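Local coordinates for protein DR2417 (PDB 4XWW) that probably degrades and matures RNA as a metal-dependent 5'-3' exonuclease, and possibly endonuclease, of the metallo-beta-lactamase superfamily, at residues 26-30 with 400-406; 208-212 with 379-384. All coordinates share one frame; numbering follows the deposited sequence.

Contact 1: residues 26-30 with 400-406. With ZN (zinc ion), chain F; nucleotides of chain C.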
# COMPACT_ATOMS: atom_id res chain seq x y z
N GLY A 26 -6.04 -0.81 20.74
CA GLY A 26 -7.26 -0.77 19.96
C GLY A 26 -7.91 0.60 19.80
O GLY A 26 -8.89 0.75 19.08
N MET A 27 -7.34 1.60 20.47
CA MET A 27 -7.79 2.98 20.32
C MET A 27 -6.83 3.73 19.40
O MET A 27 -5.61 3.64 19.58
CB MET A 27 -7.86 3.69 21.67
CG MET A 27 -9.06 3.31 22.54
SD MET A 27 -10.63 3.89 21.90
CE MET A 27 -11.69 3.55 23.32
N GLY A 28 -7.35 4.46 18.42
CA GLY A 28 -6.46 5.19 17.52
C GLY A 28 -5.72 4.28 16.56
O GLY A 28 -4.72 4.67 15.93
N GLU A 29 -6.21 3.04 16.46
CA GLU A 29 -5.65 2.02 15.57
C GLU A 29 -6.71 0.96 15.35
O GLU A 29 -7.68 0.86 16.11
CB GLU A 29 -4.42 1.38 16.19
CG GLU A 29 -4.75 0.62 17.50
CD GLU A 29 -3.54 -0.02 18.14
OE1 GLU A 29 -2.54 -0.26 17.43
OE2 GLU A 29 -3.58 -0.28 19.36
N ILE A 30 -6.49 0.14 14.34
CA ILE A 30 -7.26 -1.07 14.17
C ILE A 30 -6.33 -2.25 14.43
O ILE A 30 -5.46 -2.56 13.61
CB ILE A 30 -7.88 -1.13 12.79
CG1 ILE A 30 -8.85 0.04 12.62
CG2 ILE A 30 -8.59 -2.48 12.61
CD1 ILE A 30 -9.55 0.10 11.30
N LEU A 400 -17.50 6.77 23.68
CA LEU A 400 -16.11 6.49 23.32
C LEU A 400 -16.04 5.72 22.01
O LEU A 400 -16.11 4.49 22.01
CB LEU A 400 -15.40 5.66 24.39
CG LEU A 400 -14.80 6.30 25.63
CD1 LEU A 400 -14.15 5.21 26.48
CD2 LEU A 400 -13.77 7.34 25.24
N PRO A 401 -15.90 6.43 20.89
CA PRO A 401 -15.71 5.71 19.62
C PRO A 401 -14.38 4.96 19.65
O PRO A 401 -13.35 5.51 20.05
CB PRO A 401 -15.73 6.83 18.58
CG PRO A 401 -15.45 8.10 19.36
CD PRO A 401 -16.07 7.88 20.70
N TRP A 402 -14.41 3.70 19.21
CA TRP A 402 -13.37 2.73 19.49
C TRP A 402 -13.07 1.90 18.23
O TRP A 402 -13.79 2.03 17.24
CB TRP A 402 -13.83 1.88 20.71
CG TRP A 402 -13.20 0.54 20.84
CD1 TRP A 402 -12.01 0.24 21.46
CD2 TRP A 402 -13.73 -0.70 20.37
NE1 TRP A 402 -11.76 -1.10 21.37
CE2 TRP A 402 -12.80 -1.70 20.70
CE3 TRP A 402 -14.91 -1.06 19.70
CZ2 TRP A 402 -13.01 -3.05 20.39
CZ3 TRP A 402 -15.11 -2.41 19.37
CH2 TRP A 402 -14.16 -3.38 19.72
N HIS A 403 -12.02 1.08 18.25
CA HIS A 403 -11.70 0.18 17.12
C HIS A 403 -11.60 0.98 15.81
O HIS A 403 -12.29 0.70 14.81
CB HIS A 403 -12.75 -0.95 17.01
CG HIS A 403 -12.29 -2.17 16.26
ND1 HIS A 403 -12.20 -2.20 14.88
CD2 HIS A 403 -11.95 -3.41 16.68
CE1 HIS A 403 -11.80 -3.39 14.49
NE2 HIS A 403 -11.64 -4.15 15.56
N GLY A 404 -10.75 2.00 15.82
CA GLY A 404 -10.55 2.82 14.65
C GLY A 404 -9.35 3.71 14.84
O GLY A 404 -8.98 4.02 15.96
N GLU A 405 -8.76 4.12 13.72
CA GLU A 405 -7.73 5.15 13.74
C GLU A 405 -8.42 6.48 14.03
O GLU A 405 -9.63 6.55 13.95
CB GLU A 405 -7.00 5.17 12.40
CG GLU A 405 -6.23 3.88 12.15
CD GLU A 405 -5.73 3.74 10.72
OE1 GLU A 405 -6.15 4.53 9.85
OE2 GLU A 405 -4.90 2.84 10.49
N PRO A 406 -7.66 7.54 14.34
CA PRO A 406 -8.35 8.80 14.65
C PRO A 406 -9.35 9.23 13.57
O PRO A 406 -10.44 9.72 13.93
CB PRO A 406 -7.19 9.79 14.81
CG PRO A 406 -6.07 8.90 15.40
CD PRO A 406 -6.20 7.66 14.54
ZN ZN F . -11.44 -6.31 15.70
P U C 2 -13.85 -6.10 6.41
OP1 U C 2 -14.27 -7.37 7.06
OP2 U C 2 -14.68 -4.89 6.58
O5' U C 2 -12.38 -5.71 6.89
C5' U C 2 -11.32 -6.68 6.91
C4' U C 2 -10.41 -6.43 8.09
O4' U C 2 -9.60 -5.25 7.86
C3' U C 2 -11.11 -6.20 9.43
O3' U C 2 -10.38 -6.88 10.45
C2' U C 2 -10.97 -4.70 9.64
O2' U C 2 -11.00 -4.33 11.01
C1' U C 2 -9.60 -4.45 9.02
N1 U C 2 -9.35 -3.06 8.64
C2 U C 2 -8.11 -2.53 8.91
O2 U C 2 -7.22 -3.17 9.44
N3 U C 2 -7.94 -1.22 8.54
C4 U C 2 -8.87 -0.40 7.94
O4 U C 2 -8.56 0.76 7.66
C5 U C 2 -10.14 -1.01 7.69
C6 U C 2 -10.33 -2.29 8.04
O HOH W 1 -4.35 0.88 12.47
O HOH W 2 -12.83 -7.23 14.57
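Met27 and Trp402 meet at about a right angle, the thioether lying at the edge of the indole rather than over it. The sulfur SD sits 5.0 Å from the centroid of the five-membered ring of Trp402, 81° off its normal, a Met-aromatic contact made edge-on. The bend at chi2 (-69°) brings the end of Met27 back toward Leu400 and Trp402, where CE reaches CB of Trp402 at 3.8 Å and also touches Leu400. Trp402 in turn meets the ring of His172 edge-to-face.

Next along the chain, His403 turns its imidazole to the metal. A chi1 of -158° carries the ring away from the backbone N, and NE2 of His403 binds the zinc ion at 2.2 Å; Asp88, His89 and a water share this zinc. Ile30 comes to the same ring obliquely, CG2 standing 3.8 Å from CE1 of His403, while its CD1 reaches the base of U2 of chain C and CG2 the ribose O2'.

Between the backbones, His403 N gives Gly26 O a weak bond. A water joins Ile30 N to OE2 of Glu405, whose OE1 is held by Asn355 and Asn359 of the second subunit. Glu29 folds back instead, OE2 taking the N-H of Gly26 in a nearly straight 2.9 Å bond and pairing with Lys32.

An apolar side, Met27 with Leu400 and Trp402, thus adjoins a polar, metal-bound one. Ile30 touches both the zinc-bound imidazole and U2 of chain C, so an apolar group lines the RNA site beside the metal.

Contact 2: residues 208-212 with 379-384. With nucleotides of chain C.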
# COMPACT_ATOMS: atom_id res chain seq x y z
N SER A 208 -18.22 1.93 20.92
CA SER A 208 -18.72 1.37 19.67
C SER A 208 -17.67 1.33 18.58
O SER A 208 -16.75 2.15 18.50
CB SER A 208 -19.95 2.16 19.21
OG SER A 208 -20.58 1.57 18.08
N ASP A 209 -17.85 0.32 17.72
CA ASP A 209 -16.93 -0.04 16.65
C ASP A 209 -16.91 1.02 15.54
O ASP A 209 -17.91 1.21 14.87
CB ASP A 209 -17.38 -1.41 16.12
CG ASP A 209 -16.54 -1.93 14.97
OD1 ASP A 209 -15.52 -1.31 14.56
OD2 ASP A 209 -16.89 -3.03 14.49
N SER A 210 -15.77 1.68 15.35
CA SER A 210 -15.71 2.79 14.39
C SER A 210 -15.13 2.42 13.03
O SER A 210 -14.96 3.30 12.19
CB SER A 210 -14.87 3.95 14.95
OG SER A 210 -15.28 4.28 16.28
N THR A 211 -14.84 1.14 12.83
CA THR A 211 -14.11 0.70 11.63
C THR A 211 -14.61 1.32 10.33
O THR A 211 -13.83 1.86 9.52
CB THR A 211 -14.19 -0.83 11.50
OG1 THR A 211 -13.65 -1.43 12.68
CG2 THR A 211 -13.39 -1.29 10.30
N ASN A 212 -15.92 1.25 10.13
CA ASN A 212 -16.53 1.71 8.89
C ASN A 212 -17.29 3.02 9.06
O ASN A 212 -18.25 3.29 8.35
CB ASN A 212 -17.46 0.63 8.30
CG ASN A 212 -16.70 -0.50 7.62
OD1 ASN A 212 -15.51 -0.36 7.30
ND2 ASN A 212 -17.39 -1.61 7.38
N SER A 379 -18.32 -6.54 4.36
CA SER A 379 -17.55 -6.24 5.56
C SER A 379 -18.17 -6.86 6.82
O SER A 379 -19.39 -7.02 6.91
CB SER A 379 -17.45 -4.71 5.74
OG SER A 379 -16.81 -4.36 6.96
N GLY A 380 -17.32 -7.20 7.77
CA GLY A 380 -17.80 -7.62 9.08
C GLY A 380 -18.24 -6.44 9.95
O GLY A 380 -18.70 -6.66 11.07
N HIS A 381 -18.05 -5.20 9.48
CA HIS A 381 -18.30 -4.07 10.38
C HIS A 381 -19.41 -3.12 9.87
O HIS A 381 -19.56 -2.89 8.67
CB HIS A 381 -17.02 -3.27 10.64
CG HIS A 381 -15.89 -4.08 11.20
ND1 HIS A 381 -15.65 -4.16 12.56
CD2 HIS A 381 -14.94 -4.84 10.60
CE1 HIS A 381 -14.59 -4.92 12.77
NE2 HIS A 381 -14.14 -5.35 11.60
N ALA A 382 -20.14 -2.57 10.83
CA ALA A 382 -21.21 -1.59 10.62
C ALA A 382 -20.81 -0.34 9.89
O ALA A 382 -19.85 0.32 10.27
CB ALA A 382 -21.79 -1.20 11.96
N SER A 383 -21.60 0.04 8.89
CA SER A 383 -21.46 1.34 8.25
C SER A 383 -22.31 2.34 9.03
O SER A 383 -22.90 1.99 10.06
CB SER A 383 -21.88 1.25 6.79
OG SER A 383 -21.02 0.34 6.12
N GLN A 384 -22.38 3.58 8.54
CA GLN A 384 -22.99 4.68 9.30
C GLN A 384 -24.44 4.42 9.73
O GLN A 384 -24.81 4.75 10.87
CB GLN A 384 -22.93 5.99 8.48
CG GLN A 384 -21.52 6.55 8.36
CD GLN A 384 -21.42 7.76 7.43
OE1 GLN A 384 -22.41 8.18 6.84
NE2 GLN A 384 -20.22 8.31 7.31
P U C 2 -13.85 -6.10 6.41
OP1 U C 2 -14.27 -7.37 7.06
OP2 U C 2 -14.68 -4.89 6.58
O5' U C 2 -12.38 -5.71 6.89
C5' U C 2 -11.32 -6.68 6.91
C4' U C 2 -10.41 -6.43 8.09
O4' U C 2 -9.60 -5.25 7.86
C3' U C 2 -11.11 -6.20 9.43
O3' U C 2 -10.38 -6.88 10.45
C2' U C 2 -10.97 -4.70 9.64
O2' U C 2 -11.00 -4.33 11.01
C1' U C 2 -9.60 -4.45 9.02
N1 U C 2 -9.35 -3.06 8.64
C2 U C 2 -8.11 -2.53 8.91
O2 U C 2 -7.22 -3.17 9.44
N3 U C 2 -7.94 -1.22 8.54
C4 U C 2 -8.87 -0.40 7.94
O4 U C 2 -8.56 0.76 7.66
C5 U C 2 -10.14 -1.01 7.69
C6 U C 2 -10.33 -2.29 8.04
P U C 3 -11.16 -7.65 11.60
OP1 U C 3 -12.61 -7.56 11.32
OP2 U C 3 -10.64 -7.18 12.90
O5' U C 3 -10.73 -9.16 11.37
C5' U C 3 -10.90 -9.78 10.09
C4' U C 3 -9.68 -10.59 9.74
O4' U C 3 -8.69 -9.73 9.11
C3' U C 3 -8.99 -11.25 10.94
O3' U C 3 -8.62 -12.58 10.61
C2' U C 3 -7.75 -10.37 11.15
O2' U C 3 -6.66 -11.07 11.72
C1' U C 3 -7.44 -9.95 9.71
N1 U C 3 -6.66 -8.71 9.64
C2 U C 3 -5.53 -8.70 8.85
O2 U C 3 -5.16 -9.67 8.21
N3 U C 3 -4.84 -7.51 8.83
C4 U C 3 -5.16 -6.36 9.51
O4 U C 3 -4.44 -5.36 9.39
C5 U C 3 -6.34 -6.44 10.31
C6 U C 3 -7.03 -7.59 10.35
O HOH W 3 -17.80 0.17 11.99
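His381 and Asp209 form the shortest polar contact between the two segments: ND1 of His381 donates to OD2 of Asp209 over 2.6 Å, at a nearly straight 174°. OD2, met through its syn lone pair, lies in the imidazole plane, while the carboxylate plane is turned 85° against the ring. On the far side of the ring, NE2 of His381 donates to a phosphate oxygen, OP1 of U3 of chain C, at 2.7 Å. Carboxylate, imidazole and RNA phosphate thus form one chain of hydrogen bonds.

Thr211 closes over one face of the same ring, its CB 3.9 Å from the centroid of His381 in a CH-pi contact. Its hydroxyl gives a bond to OD1 of Asp209, on the syn side, and the Thr211 backbone N reaches that oxygen from above the carboxylate plane, completing an Asx turn. Two donors on OD1, with the N-H of Phe176 adding to OD2, fix the rotation of the carboxylate.

Farther out, Asn212 holds the histidine's own backbone: ND2 donates to His381 O at 2.8 Å, from above the carbonyl plane. A water knits the segments again, accepting from Asn212 N and donating to Asp209 O and Ala382 O. Gly380 N meets OP1 of U2 of chain C at 3.1 Å, and His153, a zinc ligand, sets its ring edge-to-face with that of His381.

A buried aspartate-histidine pair beside the zinc ions, predicted to serve as proton donor and acceptor, fits the active site of the RNA-metabolising metallo-beta-lactamase-like (beta-CASP) family to which RNase J belongs.

The centres of contacts 1 and 2 lie about 11 Å apart, and one segment of each reaches the same mixed sheet, in which strands 205-209 and 398-402 run side by side and parallel. Backbone bonds probably join them directly, Trp402 N lying 2.9 Å from Ser208 O and Trp402 O 2.8 Å from Ser210 N. Along the chain the order is 26-30, 208-212, 379-384, 400-406, so contact 2 is nested within the loop that contact 1 closes. Each joins a segment of the metallo-beta-lactamase part to one of the RNA specificity domain. The C-terminal ends of the two neighbouring strands place Asp209 and His403 side by side, and the loop at 379-384 adds His381.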